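Long-range contacts in serine--tRNA ligase, cytoplasmic (Candida albicans, PDB 3QO8), which attaches serine to tRNA(Ser) in two steps, first activating serine with ATP to Ser-AMP and then passing the seryl group to the acceptor end of the tRNA: residues A[1-7]-A[105-111]; A[52-56]-A[83-87]; A[183-187]-A[435-439]; A[333-339]-A[351-357]. One frame throughout, in Å; residues are numbered along the deposited sequence.

Two contacts belong to the N-terminal tRNA-binding region and two to the body of the enzyme. Contacts 1 and 2 share helix 74-107, contact 2 lying inside the chain loop that contact 1 closes, with centres about 33 Å apart. Contact 1 is buried, apolar and bridged by water where the helix ends; contact 2, partly buried and farther from the centre of the chain, joins leucine packing to polar bonds at its margins. Contact 4 is buried in the catalytic sheet and rests on a ladder of backbone hydrogen bonds. Contact 3, partly buried beside the second subunit, relies on rings and prolines.

Contact 1: residues A[1-7]-A[105-111]; sequences MLDINAF and INQVGNI
Met1 reaches Ile105 and Asn106 because its CG sits between the backbone N and the carbonyl carbon (chi1 76°) and the chain bends again farther out, which carries CE to 3.3 Å from the backbone N of Asn106. The same methyl lies against Ile105 CG2, and the Met1 chain runs nearly perpendicular to that of Ile105. Ile105 turns CG2 anti to its own N, toward Met1 and the carbonyl O of Leu2, while its other branch takes CD1 to 3.5 Å from Ile4 CD1. Leu2 forks over the chain that leaves the helix: CD1 meets Ile111 CD1 at 3.6 Å and also touches Val108 CG1, whereas CD2 rests on the amide oxygen of Asn110. The Phe7 ring meets both Val108 and Ile105: Val108 CG2 lies at its edge, 4.1 Å from CZ, and Ile105 CG2 approaches CE2 obliquely.

Polar groups meet through water. One water accepts from Leu2 N and donates to Ile105 O and Val108 O, the latter at 2.8 Å, so three backbone groups share it where helix 74-107 gives way to loop. A second water links Met1 N, 2.9 Å away, to Asn106 OD1. Beyond the two segments, Asn110 ND2 is held by Thr374 OG1 and Ala347 O, Met1 O by Arg379, and Ile35 of helix 30-65 touches Phe7, Ile105 and Val108. The chemistry thus implies a hydrocarbon seam joining the N-terminus to the end of helix 74-107, with bound water supplying partners for backbone groups that do not pair directly.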
# COMPACT_ATOMS: atom_id res chain seq x y z
N MET A 1 -21.66 -13.45 -11.13
CA MET A 1 -22.25 -14.77 -11.29
C MET A 1 -23.06 -14.82 -12.58
O MET A 1 -23.27 -13.79 -13.23
CB MET A 1 -23.15 -15.11 -10.10
CG MET A 1 -24.48 -14.41 -10.15
SD MET A 1 -24.99 -13.81 -8.53
CE MET A 1 -24.74 -15.28 -7.55
N LEU A 2 -23.50 -16.01 -12.95
CA LEU A 2 -24.36 -16.19 -14.11
C LEU A 2 -25.78 -15.74 -13.77
O LEU A 2 -26.16 -15.71 -12.61
CB LEU A 2 -24.38 -17.66 -14.52
CG LEU A 2 -23.04 -18.30 -14.87
CD1 LEU A 2 -23.23 -19.79 -15.20
CD2 LEU A 2 -22.40 -17.57 -16.05
N ASP A 3 -26.55 -15.41 -14.80
CA ASP A 3 -27.95 -15.08 -14.62
C ASP A 3 -28.72 -16.30 -14.12
O ASP A 3 -28.46 -17.42 -14.55
CB ASP A 3 -28.54 -14.60 -15.93
N ILE A 4 -29.67 -16.06 -13.23
CA ILE A 4 -30.58 -17.10 -12.77
C ILE A 4 -31.20 -17.83 -13.97
O ILE A 4 -31.24 -19.06 -14.02
CB ILE A 4 -31.69 -16.49 -11.90
CG1 ILE A 4 -32.70 -17.56 -11.46
CG2 ILE A 4 -32.39 -15.37 -12.65
CD1 ILE A 4 -32.14 -18.52 -10.44
N ASN A 5 -31.66 -17.07 -14.96
CA ASN A 5 -32.37 -17.64 -16.09
C ASN A 5 -31.52 -18.58 -16.93
O ASN A 5 -32.05 -19.43 -17.66
CB ASN A 5 -33.01 -16.54 -16.95
CG ASN A 5 -34.24 -15.94 -16.29
OD1 ASN A 5 -34.71 -16.43 -15.27
ND2 ASN A 5 -34.78 -14.88 -16.89
N ALA A 6 -30.20 -18.46 -16.82
CA ALA A 6 -29.30 -19.36 -17.54
C ALA A 6 -29.50 -20.81 -17.13
O ALA A 6 -29.23 -21.72 -17.92
CB ALA A 6 -27.84 -18.94 -17.33
N PHE A 7 -29.97 -21.04 -15.91
CA PHE A 7 -30.16 -22.39 -15.39
C PHE A 7 -31.53 -22.96 -15.75
O PHE A 7 -31.82 -24.12 -15.49
CB PHE A 7 -30.01 -22.40 -13.86
CG PHE A 7 -28.64 -21.99 -13.38
CD1 PHE A 7 -27.71 -22.95 -13.00
CD2 PHE A 7 -28.29 -20.65 -13.31
CE1 PHE A 7 -26.45 -22.58 -12.57
CE2 PHE A 7 -27.04 -20.27 -12.87
CZ PHE A 7 -26.11 -21.24 -12.50
N ILE A 105 -25.67 -20.23 -6.75
CA ILE A 105 -25.34 -19.68 -8.05
C ILE A 105 -23.97 -19.01 -8.01
O ILE A 105 -23.20 -19.07 -8.98
CB ILE A 105 -26.41 -18.71 -8.53
CG1 ILE A 105 -27.69 -19.48 -8.85
CG2 ILE A 105 -25.91 -17.92 -9.73
CD1 ILE A 105 -28.89 -18.61 -9.09
N ASN A 106 -23.67 -18.38 -6.88
CA ASN A 106 -22.39 -17.71 -6.70
C ASN A 106 -21.19 -18.65 -6.81
O ASN A 106 -20.09 -18.22 -7.15
CB ASN A 106 -22.36 -16.97 -5.37
CG ASN A 106 -21.06 -16.24 -5.14
OD1 ASN A 106 -20.76 -15.26 -5.83
ND2 ASN A 106 -20.28 -16.71 -4.18
N GLN A 107 -21.41 -19.92 -6.51
CA GLN A 107 -20.34 -20.91 -6.58
C GLN A 107 -20.03 -21.37 -8.02
O GLN A 107 -18.95 -21.91 -8.28
CB GLN A 107 -20.70 -22.13 -5.74
CG GLN A 107 -20.93 -21.84 -4.28
CD GLN A 107 -21.21 -23.10 -3.49
OE1 GLN A 107 -20.48 -24.08 -3.59
NE2 GLN A 107 -22.29 -23.09 -2.72
N VAL A 108 -20.96 -21.15 -8.95
CA VAL A 108 -20.78 -21.61 -10.32
C VAL A 108 -19.90 -20.67 -11.13
O VAL A 108 -20.18 -19.47 -11.24
CB VAL A 108 -22.14 -21.79 -11.03
CG1 VAL A 108 -21.94 -22.29 -12.46
CG2 VAL A 108 -23.03 -22.75 -10.24
N GLY A 109 -18.84 -21.21 -11.71
CA GLY A 109 -17.95 -20.44 -12.56
C GLY A 109 -18.59 -20.00 -13.85
O GLY A 109 -19.61 -20.56 -14.28
N ASN A 110 -18.01 -18.98 -14.47
CA ASN A 110 -18.49 -18.48 -15.75
C ASN A 110 -18.43 -19.60 -16.81
O ASN A 110 -17.65 -20.55 -16.68
CB ASN A 110 -17.61 -17.30 -16.18
CG ASN A 110 -18.29 -16.40 -17.18
OD1 ASN A 110 -19.42 -16.66 -17.60
ND2 ASN A 110 -17.62 -15.31 -17.56
N ILE A 111 -19.26 -19.50 -17.84
CA ILE A 111 -19.26 -20.51 -18.91
C ILE A 111 -17.95 -20.48 -19.68
O ILE A 111 -17.61 -19.47 -20.30
CB ILE A 111 -20.39 -20.28 -19.93
CG1 ILE A 111 -21.75 -20.24 -19.22
CG2 ILE A 111 -20.36 -21.36 -21.02
CD1 ILE A 111 -21.92 -21.33 -18.22
O HOH W 1 -20.11 -14.08 -8.76
O HOH W 2 -22.69 -18.34 -11.32

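Contact 2: residues A[52-56]-A[83-87]; sequences HNKKL and LSNEK
Leu56 and Leu83 form the close-packed centre between the helices: Leu56 CD2 lies 3.5 Å from Leu83 CB, and the two side chains pass antiparallel, side by side. The two methyls of Leu83 turn to Lys55 and His52: CD1 reaches Lys55 CB at 3.8 Å and CD2 lies near His52 CD2. The other methyl of Leu56, CD1, rests 3.6 Å from CD of the Lys87 chain.

His52 is also buried, but its far edge makes a polar bond. NE2 donates to Glu86 OE1 at 2.7 Å, with an N-H...O angle of 148°; the oxygen uses its anti lone pair and lies slightly out of the ring plane. Ring and carboxylate planes stand 68° apart. Leu83 O lies at the ring edge, in its plane, 3.5 Å from CD2. His52 ND1 is engaged by Asp48 O one turn back, so both ring nitrogens have partners, and Glu86 OE2 forms a salt bridge with Lys82.

The margins are looser and more open to solvent. With CG anti to its backbone N and the rest extended, Lys87 stretches across the groove and gives NZ to Asn53 OD1 at 2.9 Å. Exposed Lys55 lays CB and CD against the Leu83 methyls before its end leads away. The axes of 52-56 and 83-87, 10.1 Å apart at their closest and with 159° between their N-to-C directions, with leucines inside and polar bonds at the margins, mark the antiparallel two-helix coiled-coil arm by which seryl-tRNA synthetases bind tRNA.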
# COMPACT_ATOMS: atom_id res chain seq x y z
N HIS A 52 -51.79 -15.90 -0.82
CA HIS A 52 -52.13 -15.42 0.52
C HIS A 52 -52.49 -13.94 0.47
O HIS A 52 -53.41 -13.50 1.17
CB HIS A 52 -50.99 -15.69 1.51
CG HIS A 52 -51.02 -17.06 2.11
ND1 HIS A 52 -50.79 -18.20 1.38
CD2 HIS A 52 -51.27 -17.47 3.38
CE1 HIS A 52 -50.89 -19.26 2.17
NE2 HIS A 52 -51.18 -18.84 3.39
N ASN A 53 -51.78 -13.17 -0.34
CA ASN A 53 -52.14 -11.77 -0.54
C ASN A 53 -53.54 -11.63 -1.12
O ASN A 53 -54.33 -10.82 -0.66
CB ASN A 53 -51.12 -11.05 -1.42
CG ASN A 53 -49.84 -10.72 -0.67
OD1 ASN A 53 -49.81 -10.73 0.56
ND2 ASN A 53 -48.79 -10.42 -1.41
N LYS A 54 -53.84 -12.44 -2.14
CA LYS A 54 -55.16 -12.43 -2.73
C LYS A 54 -56.25 -12.78 -1.70
O LYS A 54 -57.25 -12.07 -1.59
CB LYS A 54 -55.23 -13.35 -3.96
CG LYS A 54 -54.35 -12.88 -5.12
CD LYS A 54 -54.64 -13.67 -6.40
CE LYS A 54 -54.00 -15.06 -6.39
NZ LYS A 54 -52.60 -15.07 -6.92
N LYS A 55 -56.03 -13.85 -0.94
CA LYS A 55 -56.98 -14.24 0.11
C LYS A 55 -57.11 -13.16 1.17
O LYS A 55 -58.22 -12.81 1.58
CB LYS A 55 -56.59 -15.57 0.76
CG LYS A 55 -56.82 -16.80 -0.11
CD LYS A 55 -56.60 -18.08 0.70
CE LYS A 55 -56.80 -19.34 -0.13
NZ LYS A 55 -55.74 -19.50 -1.17
N LEU A 56 -55.98 -12.63 1.63
CA LEU A 56 -56.00 -11.57 2.64
C LEU A 56 -56.78 -10.34 2.17
O LEU A 56 -57.61 -9.81 2.91
CB LEU A 56 -54.59 -11.17 3.04
CG LEU A 56 -53.85 -12.14 3.97
CD1 LEU A 56 -52.36 -11.81 4.01
CD2 LEU A 56 -54.44 -12.10 5.36
N LEU A 83 -54.42 -16.61 8.02
CA LEU A 83 -53.74 -16.33 6.76
C LEU A 83 -52.49 -15.49 7.00
O LEU A 83 -51.46 -15.70 6.38
CB LEU A 83 -54.68 -15.61 5.79
CG LEU A 83 -55.79 -16.45 5.16
CD1 LEU A 83 -56.82 -15.56 4.51
CD2 LEU A 83 -55.19 -17.43 4.15
N SER A 84 -52.59 -14.54 7.93
CA SER A 84 -51.46 -13.67 8.24
C SER A 84 -50.30 -14.45 8.86
O SER A 84 -49.15 -14.27 8.48
CB SER A 84 -51.89 -12.54 9.17
OG SER A 84 -50.75 -11.81 9.57
N ASN A 85 -50.61 -15.33 9.81
CA ASN A 85 -49.58 -16.17 10.41
C ASN A 85 -48.89 -17.07 9.39
O ASN A 85 -47.67 -17.27 9.44
CB ASN A 85 -50.14 -16.98 11.58
CG ASN A 85 -50.43 -16.12 12.79
OD1 ASN A 85 -49.74 -15.13 13.03
ND2 ASN A 85 -51.46 -16.48 13.55
N GLU A 86 -49.67 -17.61 8.46
CA GLU A 86 -49.11 -18.43 7.38
C GLU A 86 -48.21 -17.59 6.48
O GLU A 86 -47.13 -18.02 6.09
CB GLU A 86 -50.22 -19.07 6.55
CG GLU A 86 -50.97 -20.16 7.29
CD GLU A 86 -52.20 -20.62 6.55
OE1 GLU A 86 -52.43 -20.12 5.42
OE2 GLU A 86 -52.95 -21.47 7.08
N LYS A 87 -48.67 -16.39 6.15
CA LYS A 87 -47.91 -15.47 5.31
C LYS A 87 -46.56 -15.14 5.95
O LYS A 87 -45.54 -15.12 5.27
CB LYS A 87 -48.70 -14.19 5.04
CG LYS A 87 -47.94 -13.15 4.23
CD LYS A 87 -48.75 -11.87 4.11
CE LYS A 87 -47.98 -10.78 3.38
NZ LYS A 87 -48.86 -9.62 3.07

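Contact 3: residues A[183-187]-A[435-439]; sequences YGVFL and IPGEP
The ring of Phe186 carries Pro436 on one face, with Pro436 CD over its centre, 3.8 Å from the centroid and 12° off the normal, a CH-pi contact. Pro436 CG extends the overlap toward the rim, 3.7 Å from Phe186 CE1. At the edge of the same ring, in its plane, lies Tyr183 CD2 from the preceding helical turn. The ring of Tyr183 is met differently: Ile435 CG2 lies at its edge, in plane and 4.0 Å from CE2, while Pro439 CG approaches CE2 obliquely.

Ile435 fits between these groups. Its CG2, anti to the backbone N, points between Tyr183 and CB of Phe186, and its longer branch carries CD1 to 4.1 Å from Leu187 CD2. The polar end of Tyr183 joins the opposite segment through a water in the ring plane, 2.7 Å from OH, which donates to Pro436 O. The type II turn from Ile435 to Glu438, closed by Glu438 N to Ile435 O at 2.8 Å, holds Pro436 at its second position against the Phe186 ring; Pro439, just after it, meets Tyr183. Gly437 takes the positive phi of the third position.

The contact fixes the loop between strands 424-426 and 441-443 against the first turn of helix 183-200. Across the dimer interface, helix 183-200 of the second subunit sets Leu196 on Val185 and Ser197 on Pro436, and that subunit's strand 205-208 sets Pro206 on Phe186.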
# COMPACT_ATOMS: atom_id res chain seq x y z
N TYR A 183 19.11 2.22 -8.84
CA TYR A 183 18.49 1.94 -10.13
C TYR A 183 17.34 0.94 -10.05
O TYR A 183 16.56 0.82 -10.99
CB TYR A 183 19.53 1.54 -11.18
CG TYR A 183 20.37 2.70 -11.63
CD1 TYR A 183 21.70 2.83 -11.24
CD2 TYR A 183 19.83 3.70 -12.44
CE1 TYR A 183 22.47 3.91 -11.64
CE2 TYR A 183 20.59 4.78 -12.84
CZ TYR A 183 21.90 4.88 -12.45
OH TYR A 183 22.65 5.95 -12.85
N GLY A 184 17.27 0.20 -8.95
CA GLY A 184 16.11 -0.64 -8.69
C GLY A 184 14.86 0.22 -8.62
O GLY A 184 13.84 -0.13 -9.21
N VAL A 185 14.95 1.35 -7.91
CA VAL A 185 13.83 2.28 -7.81
C VAL A 185 13.57 2.91 -9.17
O VAL A 185 12.43 2.97 -9.61
CB VAL A 185 14.10 3.41 -6.79
CG1 VAL A 185 12.88 4.38 -6.72
CG2 VAL A 185 14.43 2.84 -5.39
N PHE A 186 14.63 3.36 -9.85
CA PHE A 186 14.47 4.06 -11.13
C PHE A 186 13.86 3.15 -12.22
O PHE A 186 13.04 3.59 -13.03
CB PHE A 186 15.80 4.63 -11.62
CG PHE A 186 16.27 5.85 -10.85
CD1 PHE A 186 15.36 6.78 -10.38
CD2 PHE A 186 17.62 6.05 -10.60
CE1 PHE A 186 15.80 7.91 -9.68
CE2 PHE A 186 18.06 7.18 -9.90
CZ PHE A 186 17.15 8.10 -9.44
N LEU A 187 14.26 1.89 -12.23
CA LEU A 187 13.70 0.96 -13.21
C LEU A 187 12.23 0.68 -12.94
O LEU A 187 11.43 0.56 -13.86
CB LEU A 187 14.47 -0.37 -13.22
CG LEU A 187 15.78 -0.36 -14.00
CD1 LEU A 187 16.67 -1.53 -13.61
CD2 LEU A 187 15.50 -0.34 -15.50
N ILE A 435 14.59 7.58 -16.90
CA ILE A 435 15.59 7.43 -15.85
C ILE A 435 16.53 8.63 -15.88
O ILE A 435 17.03 9.01 -16.94
CB ILE A 435 16.38 6.13 -16.06
CG1 ILE A 435 15.45 4.91 -15.94
CG2 ILE A 435 17.56 6.04 -15.07
CD1 ILE A 435 16.13 3.58 -16.36
N PRO A 436 16.76 9.24 -14.71
CA PRO A 436 17.66 10.40 -14.65
C PRO A 436 19.03 10.07 -15.25
O PRO A 436 19.63 9.06 -14.91
CB PRO A 436 17.80 10.66 -13.15
CG PRO A 436 16.53 10.11 -12.56
CD PRO A 436 16.22 8.88 -13.39
N GLY A 437 19.51 10.93 -16.15
CA GLY A 437 20.77 10.69 -16.82
C GLY A 437 20.62 9.87 -18.08
O GLY A 437 21.56 9.73 -18.85
N GLU A 438 19.42 9.34 -18.31
CA GLU A 438 19.17 8.46 -19.44
C GLU A 438 20.36 7.53 -19.69
O GLU A 438 20.91 7.50 -20.79
CB GLU A 438 18.85 9.28 -20.70
CG GLU A 438 17.72 10.29 -20.49
CD GLU A 438 17.32 11.00 -21.77
OE1 GLU A 438 17.89 10.69 -22.84
OE2 GLU A 438 16.42 11.86 -21.70
N PRO A 439 20.76 6.76 -18.67
CA PRO A 439 21.89 5.85 -18.87
C PRO A 439 21.58 4.78 -19.91
O PRO A 439 20.44 4.35 -20.02
CB PRO A 439 22.07 5.21 -17.49
CG PRO A 439 20.70 5.30 -16.85
CD PRO A 439 20.14 6.62 -17.34
O HOH W 3 22.15 8.03 -14.49

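Contact 4: residues A[333-339]-A[351-357]; sequences PYRVVGI and KYDLEAW
Residues 333-339 and 351-357 run antiparallel as the two arms of a beta hairpin, their strand axes 4.6 Å apart at the closest. Arg335 with Glu355 and Val337 with Asp353 are hydrogen-bonded pairs; Tyr334 with Ala356, Val336 with Leu354 and Gly338 with Tyr352 are non-hydrogen-bonded. Trp357 N to Pro333 O (2.8 Å) and Ile339 N to Lys351 O (3.0 Å) continue the ladder at its ends. A water joins Ile339 O to Lys351 N beyond it.

On one face Leu354 CD1 lies over the ring of Tyr334, 3.9 Å from its centroid in a CH-pi contact, and Val336 CG1 touches Tyr352 CD2 at 3.6 Å. On the other, Arg335 grips a single oxygen of Glu355 side-on: NE and NH2 reach OE1 at 2.7 and 2.9 Å, in the guanidinium plane. With CG between the backbone N and the carbonyl carbon (chi1 60°), the extended chain of Arg335 crosses that of Glu355 at a slant and brings its NE edge to OE1. Ile339 CD1 packs on the Asp353 carboxylate, whose OD1 is bonded to Ser369 OG, a ligand of a bound magnesium ion.

Strand 126-131 pairs with the outer side of 334-338, and strand 363-372 with that of 350-358, placing the hairpin inside the mainly antiparallel sheet of the class II catalytic domain. Helix 312-329 packs on the face of Tyr334, Val336 and Leu354.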
# COMPACT_ATOMS: atom_id res chain seq x y z
N PRO A 333 11.82 -11.92 -25.31
CA PRO A 333 11.19 -13.05 -26.01
C PRO A 333 10.05 -13.57 -25.17
O PRO A 333 10.16 -13.54 -23.95
CB PRO A 333 12.31 -14.12 -26.07
CG PRO A 333 13.57 -13.44 -25.64
CD PRO A 333 13.16 -12.27 -24.78
N TYR A 334 8.97 -14.05 -25.79
CA TYR A 334 7.85 -14.56 -25.02
C TYR A 334 7.05 -15.57 -25.81
O TYR A 334 7.28 -15.74 -27.01
CB TYR A 334 6.92 -13.42 -24.56
CG TYR A 334 6.30 -12.67 -25.73
CD1 TYR A 334 5.18 -13.17 -26.38
CD2 TYR A 334 6.84 -11.47 -26.18
CE1 TYR A 334 4.62 -12.50 -27.48
CE2 TYR A 334 6.29 -10.79 -27.27
CZ TYR A 334 5.19 -11.32 -27.91
OH TYR A 334 4.64 -10.65 -28.98
N ARG A 335 6.13 -16.25 -25.14
CA ARG A 335 5.09 -17.01 -25.83
C ARG A 335 3.75 -16.64 -25.22
O ARG A 335 3.68 -16.26 -24.05
CB ARG A 335 5.33 -18.51 -25.70
CG ARG A 335 5.35 -19.03 -24.27
CD ARG A 335 5.50 -20.57 -24.24
NE ARG A 335 5.35 -21.11 -22.89
CZ ARG A 335 5.75 -22.32 -22.50
NH1 ARG A 335 6.32 -23.14 -23.37
NH2 ARG A 335 5.56 -22.72 -21.25
N VAL A 336 2.69 -16.75 -26.01
CA VAL A 336 1.32 -16.58 -25.52
C VAL A 336 0.65 -17.95 -25.49
O VAL A 336 0.68 -18.70 -26.49
CB VAL A 336 0.53 -15.63 -26.44
CG1 VAL A 336 -0.93 -15.50 -25.96
CG2 VAL A 336 1.21 -14.26 -26.47
N VAL A 337 0.05 -18.28 -24.36
CA VAL A 337 -0.57 -19.59 -24.19
C VAL A 337 -2.03 -19.50 -23.77
O VAL A 337 -2.40 -18.65 -22.95
CB VAL A 337 0.21 -20.47 -23.17
CG1 VAL A 337 1.64 -20.71 -23.66
CG2 VAL A 337 0.23 -19.83 -21.79
N GLY A 338 -2.85 -20.37 -24.33
CA GLY A 338 -4.25 -20.45 -23.97
C GLY A 338 -4.42 -21.38 -22.79
O GLY A 338 -4.23 -22.59 -22.91
N ILE A 339 -4.79 -20.81 -21.65
CA ILE A 339 -4.87 -21.56 -20.40
C ILE A 339 -5.99 -22.60 -20.40
O ILE A 339 -7.12 -22.31 -20.81
CB ILE A 339 -5.05 -20.59 -19.19
CG1 ILE A 339 -3.89 -19.59 -19.14
CG2 ILE A 339 -5.14 -21.36 -17.88
CD1 ILE A 339 -2.50 -20.24 -18.97
N LYS A 351 -8.85 -17.27 -20.97
CA LYS A 351 -7.66 -16.58 -20.50
C LYS A 351 -6.41 -16.93 -21.32
O LYS A 351 -6.18 -18.10 -21.64
CB LYS A 351 -7.41 -16.92 -19.03
CG LYS A 351 -6.23 -16.19 -18.42
CD LYS A 351 -6.26 -16.34 -16.92
CE LYS A 351 -5.25 -17.36 -16.46
NZ LYS A 351 -5.41 -17.65 -15.02
N TYR A 352 -5.63 -15.91 -21.67
CA TYR A 352 -4.32 -16.09 -22.30
C TYR A 352 -3.28 -15.59 -21.34
O TYR A 352 -3.46 -14.53 -20.74
CB TYR A 352 -4.18 -15.24 -23.57
CG TYR A 352 -4.74 -15.82 -24.85
CD1 TYR A 352 -5.46 -17.01 -24.86
CD2 TYR A 352 -4.55 -15.17 -26.06
CE1 TYR A 352 -5.97 -17.51 -26.04
CE2 TYR A 352 -5.05 -15.66 -27.23
CZ TYR A 352 -5.76 -16.83 -27.23
OH TYR A 352 -6.25 -17.30 -28.42
N ASP A 353 -2.17 -16.31 -21.21
CA ASP A 353 -1.05 -15.78 -20.46
C ASP A 353 0.07 -15.46 -21.44
O ASP A 353 0.27 -16.17 -22.44
CB ASP A 353 -0.53 -16.79 -19.43
CG ASP A 353 -1.41 -16.87 -18.18
OD1 ASP A 353 -2.49 -16.23 -18.14
OD2 ASP A 353 -1.01 -17.58 -17.24
N LEU A 354 0.79 -14.37 -21.19
CA LEU A 354 2.03 -14.12 -21.89
C LEU A 354 3.10 -14.54 -20.89
O LEU A 354 3.13 -14.07 -19.75
CB LEU A 354 2.18 -12.64 -22.30
CG LEU A 354 3.43 -12.29 -23.12
CD1 LEU A 354 3.17 -11.15 -24.08
CD2 LEU A 354 4.62 -11.98 -22.23
N GLU A 355 3.96 -15.45 -21.33
CA GLU A 355 5.05 -15.96 -20.52
C GLU A 355 6.35 -15.59 -21.22
O GLU A 355 6.56 -15.96 -22.38
CB GLU A 355 4.95 -17.49 -20.38
CG GLU A 355 3.58 -18.01 -19.90
CD GLU A 355 3.56 -19.53 -19.83
OE1 GLU A 355 4.24 -20.17 -20.66
OE2 GLU A 355 2.88 -20.09 -18.95
N ALA A 356 7.20 -14.86 -20.51
CA ALA A 356 8.42 -14.34 -21.12
C ALA A 356 9.57 -15.29 -20.84
O ALA A 356 9.56 -16.00 -19.84
CB ALA A 356 8.74 -12.95 -20.56
N TRP A 357 10.55 -15.28 -21.73
CA TRP A 357 11.71 -16.15 -21.58
C TRP A 357 12.68 -15.60 -20.53
O TRP A 357 13.12 -14.46 -20.62
CB TRP A 357 12.43 -16.30 -22.92
CG TRP A 357 13.62 -17.23 -22.89
CD1 TRP A 357 14.95 -16.88 -23.03
CD2 TRP A 357 13.60 -18.65 -22.71
NE1 TRP A 357 15.74 -18.01 -22.95
CE2 TRP A 357 14.94 -19.10 -22.76
CE3 TRP A 357 12.58 -19.59 -22.53
CZ2 TRP A 357 15.27 -20.45 -22.62
CZ3 TRP A 357 12.91 -20.93 -22.41
CH2 TRP A 357 14.25 -21.35 -22.46
O HOH W 4 -8.10 -20.05 -21.86